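Local coordinates for protein histidine kinase (Paraburkholderia phymatum, PDB 6NB0) that probably acts as a phosphorelay sensor kinase, transferring a phosphoryl group from ATP to a histidine side chain of a protein, at residues K129-I143 with A159-R173. Sequence-based numbering, arbitrary orientation. Where two conformers were deposited one is given.
Sequences KRAPFALRPLLDETI and ALNTPLAAQQMDGDR
A chi1 of -174° swings Arg173 CG opposite the backbone N, and a straight run to NE carries the side chain across the ring of Phe133. Arg173 CG lies over the ring centre, 3.8 Å from the centroid, a CH-pi contact. Farther on, the guanidinium meets Glu141 end-on: NH1 and NH2 both bond OE1, NH2 at 2.9 Å, while Leu138 CD1 covers one guanidinium face. Glu141 OE2 pairs with Arg45, joining two arginines through one carboxylate. Beside the ring, Met169 SD makes an oblique Met-aromatic contact, and Met169 CB packs on Leu135 CG at 3.9 Å. Arg136, bent at chi2 (61°), brings NH1 to within 2.8 Å of Leu164 O, a hydrogen bond with the oxygen in the guanidinium plane; Thr162 CG2 lies over one face, and NE makes a weak hydrogen bond to Asp140 OD1 within a salt bridge. Leu139 CD1 meets Leu164 CD1 at 3.8 Å. Paired backbone bonds join strands 131-134 and 168-171, and one more, Leu135 N to Gln167 O, follows where they end. This two-stranded antiparallel ribbon, leading into helices 135-154 and 173-189 packed on a mixed sheet, is consistent with the alpha/beta sandwich of a histidine kinase ATP-binding domain.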
loop_
_atom_site.group_PDB
_atom_site.type_symbol
_atom_site.label_atom_id
_atom_site.label_comp_id
_atom_site.label_asym_id
_atom_site.label_seq_id
_atom_site.Cartn_x
_atom_site.Cartn_y
_atom_site.Cartn_z
ATOM N N LYS A 129 -15.519 -10.061 -0.801
ATOM C CA LYS A 129 -16.276 -9.586 0.355
ATOM C C LYS A 129 -17.408 -8.685 -0.125
ATOM O O LYS A 129 -17.174 -7.536 -0.460
ATOM C CB LYS A 129 -15.362 -8.848 1.330
ATOM C CG LYS A 129 -14.168 -9.671 1.788
ATOM C CD LYS A 129 -13.080 -8.790 2.397
ATOM C CE LYS A 129 -13.480 -8.250 3.756
ATOM N NZ LYS A 129 -12.468 -7.278 4.255
ATOM N N ARG A 130 -18.628 -9.206 -0.197
ATOM C CA ARG A 130 -19.827 -8.407 -0.416
ATOM C C ARG A 130 -20.764 -8.659 0.753
ATOM O O ARG A 130 -20.977 -9.812 1.119
ATOM C CB ARG A 130 -20.525 -8.788 -1.726
ATOM C CG ARG A 130 -19.658 -8.681 -2.965
ATOM C CD ARG A 130 -19.397 -7.233 -3.316
ATOM N NE ARG A 130 -18.584 -7.107 -4.517
ATOM C CZ ARG A 130 -17.258 -7.184 -4.541
ATOM N NH1 ARG A 130 -16.580 -7.390 -3.421
ATOM N NH2 ARG A 130 -16.608 -7.050 -5.689
ATOM N N ALA A 131 -21.302 -7.598 1.353
ATOM C CA ALA A 131 -22.266 -7.770 2.432
ATOM C C ALA A 131 -23.121 -6.507 2.512
ATOM O O ALA A 131 -22.628 -5.417 2.219
ATOM C CB ALA A 131 -21.588 -8.040 3.785
ATOM N N PRO A 132 -24.395 -6.640 2.889
ATOM C CA PRO A 132 -25.281 -5.461 2.862
ATOM C C PRO A 132 -24.893 -4.466 3.944
ATOM O O PRO A 132 -24.549 -4.848 5.063
ATOM C CB PRO A 132 -26.681 -6.052 3.107
ATOM C CG PRO A 132 -26.477 -7.399 3.656
ATOM C CD PRO A 132 -25.100 -7.881 3.229
ATOM N N PHE A 133 -24.954 -3.182 3.603
ATOM C CA PHE A 133 -24.665 -2.127 4.565
ATOM C C PHE A 133 -25.464 -0.893 4.184
ATOM O O PHE A 133 -25.884 -0.725 3.032
ATOM C CB PHE A 133 -23.157 -1.776 4.620
ATOM C CG PHE A 133 -22.656 -1.139 3.361
ATOM C CD1 PHE A 133 -22.674 0.244 3.210
ATOM C CD2 PHE A 133 -22.204 -1.924 2.308
ATOM C CE1 PHE A 133 -22.244 0.841 2.039
ATOM C CE2 PHE A 133 -21.768 -1.332 1.117
ATOM C CZ PHE A 133 -21.781 0.041 0.987
ATOM N N ALA A 134 -25.622 -0.008 5.159
ATOM C CA ALA A 134 -26.343 1.246 4.965
ATOM C C ALA A 134 -25.472 2.285 4.255
ATOM O O ALA A 134 -24.364 2.609 4.699
ATOM C CB ALA A 134 -26.834 1.766 6.321
ATOM N N LEU A 135 -25.993 2.817 3.141
ATOM C CA LEU A 135 -25.240 3.765 2.323
ATOM C C LEU A 135 -25.060 5.106 3.022
ATOM O O LEU A 135 -23.988 5.713 2.944
ATOM C CB LEU A 135 -25.955 3.969 0.982
ATOM C CG LEU A 135 -25.682 2.861 -0.052
ATOM C CD1 LEU A 135 -26.685 2.929 -1.230
ATOM C CD2 LEU A 135 -24.234 2.997 -0.546
ATOM N N ARG A 136 -26.102 5.606 3.685
ATOM C CA ARG A 136 -25.985 6.974 4.202
ATOM C C ARG A 136 -24.950 7.105 5.327
ATOM O O ARG A 136 -24.178 8.077 5.323
ATOM C CB ARG A 136 -27.349 7.482 4.667
ATOM C CG ARG A 136 -27.286 8.845 5.347
ATOM C CD ARG A 136 -26.742 9.902 4.399
ATOM N NE ARG A 136 -26.738 11.249 4.975
ATOM C CZ ARG A 136 -27.779 12.081 4.936
ATOM N NH1 ARG A 136 -28.924 11.699 4.365
ATOM N NH2 ARG A 136 -27.683 13.296 5.466
ATOM N N PRO A 137 -24.883 6.189 6.308
ATOM C CA PRO A 137 -23.779 6.285 7.279
ATOM C C PRO A 137 -22.412 6.180 6.631
ATOM O O PRO A 137 -21.448 6.788 7.121
ATOM C CB PRO A 137 -24.045 5.118 8.243
ATOM C CG PRO A 137 -25.553 4.864 8.139
ATOM C CD PRO A 137 -25.806 5.091 6.659
ATOM N N LEU A 138 -22.294 5.450 5.518
ATOM C CA LEU A 138 -21.006 5.437 4.817
ATOM C C LEU A 138 -20.652 6.815 4.251
ATOM O O LEU A 138 -19.498 7.260 4.348
ATOM C CB LEU A 138 -21.018 4.379 3.708
ATOM C CG LEU A 138 -19.723 4.385 2.892
ATOM C CD1 LEU A 138 -18.506 4.146 3.779
ATOM C CD2 LEU A 138 -19.786 3.355 1.759
ATOM N N LEU A 139 -21.627 7.495 3.641
ATOM C CA LEU A 139 -21.403 8.847 3.152
ATOM C C LEU A 139 -21.010 9.792 4.283
ATOM O O LEU A 139 -20.101 10.615 4.121
ATOM C CB LEU A 139 -22.666 9.346 2.438
ATOM C CG LEU A 139 -23.034 8.535 1.186
ATOM C CD1 LEU A 139 -24.436 8.894 0.695
ATOM C CD2 LEU A 139 -22.014 8.730 0.055
ATOM N N ASP A 140 -21.717 9.730 5.419
ATOM C CA ASP A 140 -21.403 10.635 6.524
ATOM C C ASP A 140 -20.019 10.350 7.094
ATOM O O ASP A 140 -19.274 11.278 7.446
ATOM C CB ASP A 140 -22.454 10.519 7.630
ATOM C CG ASP A 140 -23.811 11.093 7.234
ATOM O OD1 ASP A 140 -23.878 12.047 6.444
ATOM O OD2 ASP A 140 -24.817 10.593 7.750
ATOM N N GLU A 141 -19.658 9.069 7.201
ATOM C CA GLU A 141 -18.314 8.718 7.661
ATOM C C GLU A 141 -17.241 9.260 6.731
ATOM O O GLU A 141 -16.192 9.716 7.194
ATOM C CB GLU A 141 -18.186 7.200 7.783
ATOM C CG GLU A 141 -16.804 6.731 8.205
ATOM C CD GLU A 141 -16.775 5.253 8.593
ATOM O OE1 GLU A 141 -17.520 4.452 7.973
ATOM O OE2 GLU A 141 -16.019 4.907 9.537
ATOM N N THR A 142 -17.475 9.186 5.412
ATOM C CA THR A 142 -16.544 9.733 4.438
ATOM C C THR A 142 -16.321 11.217 4.692
ATOM O O THR A 142 -15.177 11.699 4.738
ATOM C CB THR A 142 -17.081 9.515 3.007
ATOM O OG1 THR A 142 -17.298 8.108 2.752
ATOM C CG2 THR A 142 -16.096 10.067 1.962
ATOM N N ILE A 143 -17.411 11.966 4.830
ATOM C CA ILE A 143 -17.291 13.411 5.029
ATOM C C ILE A 143 -16.524 13.682 6.314
ATOM O O ILE A 143 -15.619 14.523 6.356
ATOM C CB ILE A 143 -18.685 14.066 5.057
ATOM C CG1 ILE A 143 -19.386 13.901 3.699
ATOM C CG2 ILE A 143 -18.587 15.541 5.480
ATOM C CD1 ILE A 143 -18.681 14.630 2.556
ATOM N N ALA A 159 -19.473 19.532 1.460
ATOM C CA ALA A 159 -20.932 19.499 1.436
ATOM C C ALA A 159 -21.363 18.133 0.943
ATOM O O ALA A 159 -20.751 17.568 0.030
ATOM C CB ALA A 159 -21.545 20.603 0.542
ATOM N N LEU A 160 -22.385 17.588 1.580
ATOM C CA LEU A 160 -22.963 16.323 1.153
ATOM C C LEU A 160 -24.369 16.603 0.666
ATOM O O LEU A 160 -25.177 17.191 1.395
ATOM C CB LEU A 160 -22.970 15.295 2.285
ATOM C CG LEU A 160 -23.727 13.988 2.003
ATOM C CD1 LEU A 160 -23.044 13.139 0.888
ATOM C CD2 LEU A 160 -23.899 13.202 3.312
ATOM N N ASN A 161 -24.655 16.190 -0.561
ATOM C CA ASN A 161 -25.980 16.330 -1.160
ATOM C C ASN A 161 -26.484 14.941 -1.526
ATOM O O ASN A 161 -26.012 14.341 -2.498
ATOM C CB ASN A 161 -25.922 17.239 -2.387
ATOM C CG ASN A 161 -27.250 17.331 -3.104
ATOM O OD1 ASN A 161 -28.308 17.258 -2.482
ATOM N ND2 ASN A 161 -27.202 17.491 -4.423
ATOM N N THR A 162 -27.439 14.425 -0.754
ATOM C CA THR A 162 -27.951 13.103 -1.057
ATOM C C THR A 162 -29.363 12.999 -0.511
ATOM O O THR A 162 -29.654 13.569 0.550
ATOM C CB THR A 162 -27.084 11.975 -0.481
ATOM O OG1 THR A 162 -27.621 10.716 -0.899
ATOM C CG2 THR A 162 -27.024 12.009 1.063
ATOM N N PRO A 163 -30.268 12.349 -1.245
ATOM C CA PRO A 163 -31.561 11.950 -0.671
ATOM C C PRO A 163 -31.504 10.623 0.072
ATOM O O PRO A 163 -32.507 10.209 0.658
ATOM C CB PRO A 163 -32.454 11.839 -1.914
ATOM C CG PRO A 163 -31.496 11.291 -2.975
ATOM C CD PRO A 163 -30.178 12.033 -2.687
ATOM N N LEU A 164 -30.354 9.955 0.090
ATOM C CA LEU A 164 -30.275 8.627 0.683
ATOM C C LEU A 164 -30.479 8.696 2.197
ATOM O O LEU A 164 -29.871 9.521 2.886
ATOM C CB LEU A 164 -28.926 7.985 0.351
ATOM C CG LEU A 164 -28.631 7.782 -1.142
ATOM C CD1 LEU A 164 -27.208 7.228 -1.342
ATOM C CD2 LEU A 164 -29.681 6.875 -1.801
ATOM N N ALA A 165 -31.347 7.831 2.703
ATOM C CA ALA A 165 -31.631 7.738 4.131
ATOM C C ALA A 165 -31.427 6.297 4.592
ATOM O O ALA A 165 -30.426 5.998 5.251
ATOM C CB ALA A 165 -33.051 8.224 4.435
ATOM N N ALA A 166 -32.339 5.392 4.223
ATOM C CA ALA A 166 -32.270 4.003 4.676
ATOM C C ALA A 166 -31.727 3.029 3.628
ATOM O O ALA A 166 -31.608 1.830 3.926
ATOM C CB ALA A 166 -33.650 3.528 5.143
ATOM N N GLN A 167 -31.385 3.501 2.424
ATOM C CA GLN A 167 -31.000 2.590 1.348
ATOM C C GLN A 167 -29.794 1.754 1.741
ATOM O O GLN A 167 -28.876 2.237 2.397
ATOM C CB GLN A 167 -30.663 3.369 0.068
ATOM C CG GLN A 167 -31.887 3.855 -0.697
ATOM C CD GLN A 167 -32.432 5.186 -0.180
ATOM O OE1 GLN A 167 -32.000 5.698 0.862
ATOM N NE2 GLN A 167 -33.381 5.754 -0.920
ATOM N N GLN A 168 -29.796 0.498 1.314
ATOM C CA GLN A 168 -28.671 -0.395 1.531
ATOM C C GLN A 168 -28.076 -0.839 0.201
ATOM O O GLN A 168 -28.721 -0.787 -0.858
ATOM C CB GLN A 168 -29.094 -1.634 2.337
ATOM C CG GLN A 168 -29.664 -1.297 3.727
ATOM C CD GLN A 168 -28.814 -1.865 4.858
ATOM O OE1 GLN A 168 -28.231 -2.945 4.722
ATOM N NE2 GLN A 168 -28.745 -1.146 5.980
ATOM N N MET A 169 -26.843 -1.325 0.288
ATOM C CA MET A 169 -26.108 -1.843 -0.854
ATOM C C MET A 169 -25.363 -3.096 -0.427
ATOM O O MET A 169 -24.713 -3.100 0.621
ATOM C CB MET A 169 -25.110 -0.800 -1.371
ATOM C CG MET A 169 -24.066 -1.337 -2.327
ATOM S SD MET A 169 -22.986 -0.008 -2.908
ATOM C CE MET A 169 -22.289 -0.808 -4.349
ATOM N N ASP A 170 -25.439 -4.138 -1.249
ATOM C CA ASP A 170 -24.656 -5.360 -1.054
ATOM C C ASP A 170 -23.305 -5.103 -1.713
ATOM O O ASP A 170 -23.131 -5.286 -2.912
ATOM C CB ASP A 170 -25.373 -6.561 -1.656
ATOM C CG ASP A 170 -24.628 -7.877 -1.414
ATOM O OD1 ASP A 170 -23.866 -7.967 -0.426
ATOM O OD2 ASP A 170 -24.799 -8.812 -2.225
ATOM N N GLY A 171 -22.337 -4.648 -0.925
ATOM C CA GLY A 171 -21.059 -4.257 -1.482
ATOM C C GLY A 171 -19.926 -4.543 -0.521
ATOM O O GLY A 171 -20.125 -5.029 0.596
ATOM N N ASP A 172 -18.716 -4.232 -0.971
ATOM C CA ASP A 172 -17.527 -4.399 -0.134
ATOM C C ASP A 172 -17.372 -3.079 0.606
ATOM O O ASP A 172 -16.802 -2.123 0.082
ATOM C CB ASP A 172 -16.311 -4.730 -0.990
ATOM C CG ASP A 172 -15.067 -5.017 -0.171
ATOM O OD1 ASP A 172 -14.893 -4.420 0.903
ATOM O OD2 ASP A 172 -14.243 -5.836 -0.618
ATOM N N ARG A 173 -17.952 -2.990 1.810
ATOM C CA ARG A 173 -18.084 -1.670 2.429
ATOM C C ARG A 173 -16.722 -1.025 2.636
ATOM O O ARG A 173 -16.555 0.171 2.390
ATOM C CB ARG A 173 -18.818 -1.741 3.768
ATOM C CG ARG A 173 -19.092 -0.343 4.352
ATOM C CD ARG A 173 -19.690 -0.421 5.769
ATOM N NE ARG A 173 -20.158 0.901 6.210
ATOM C CZ ARG A 173 -19.380 1.845 6.734
ATOM N NH1 ARG A 173 -18.070 1.637 6.890
ATOM N NH2 ARG A 173 -19.906 3.002 7.095
HETATM O O HOH W 1 -12.955 -5.371 2.476
HETATM O O HOH W 2 -14.330 -8.107 -2.015
HETATM O O HOH W 3 -22.716 1.882 6.642
HETATM O O HOH W 4 -28.592 4.421 4.142
HETATM O O HOH W 5 -31.080 13.561 3.074
#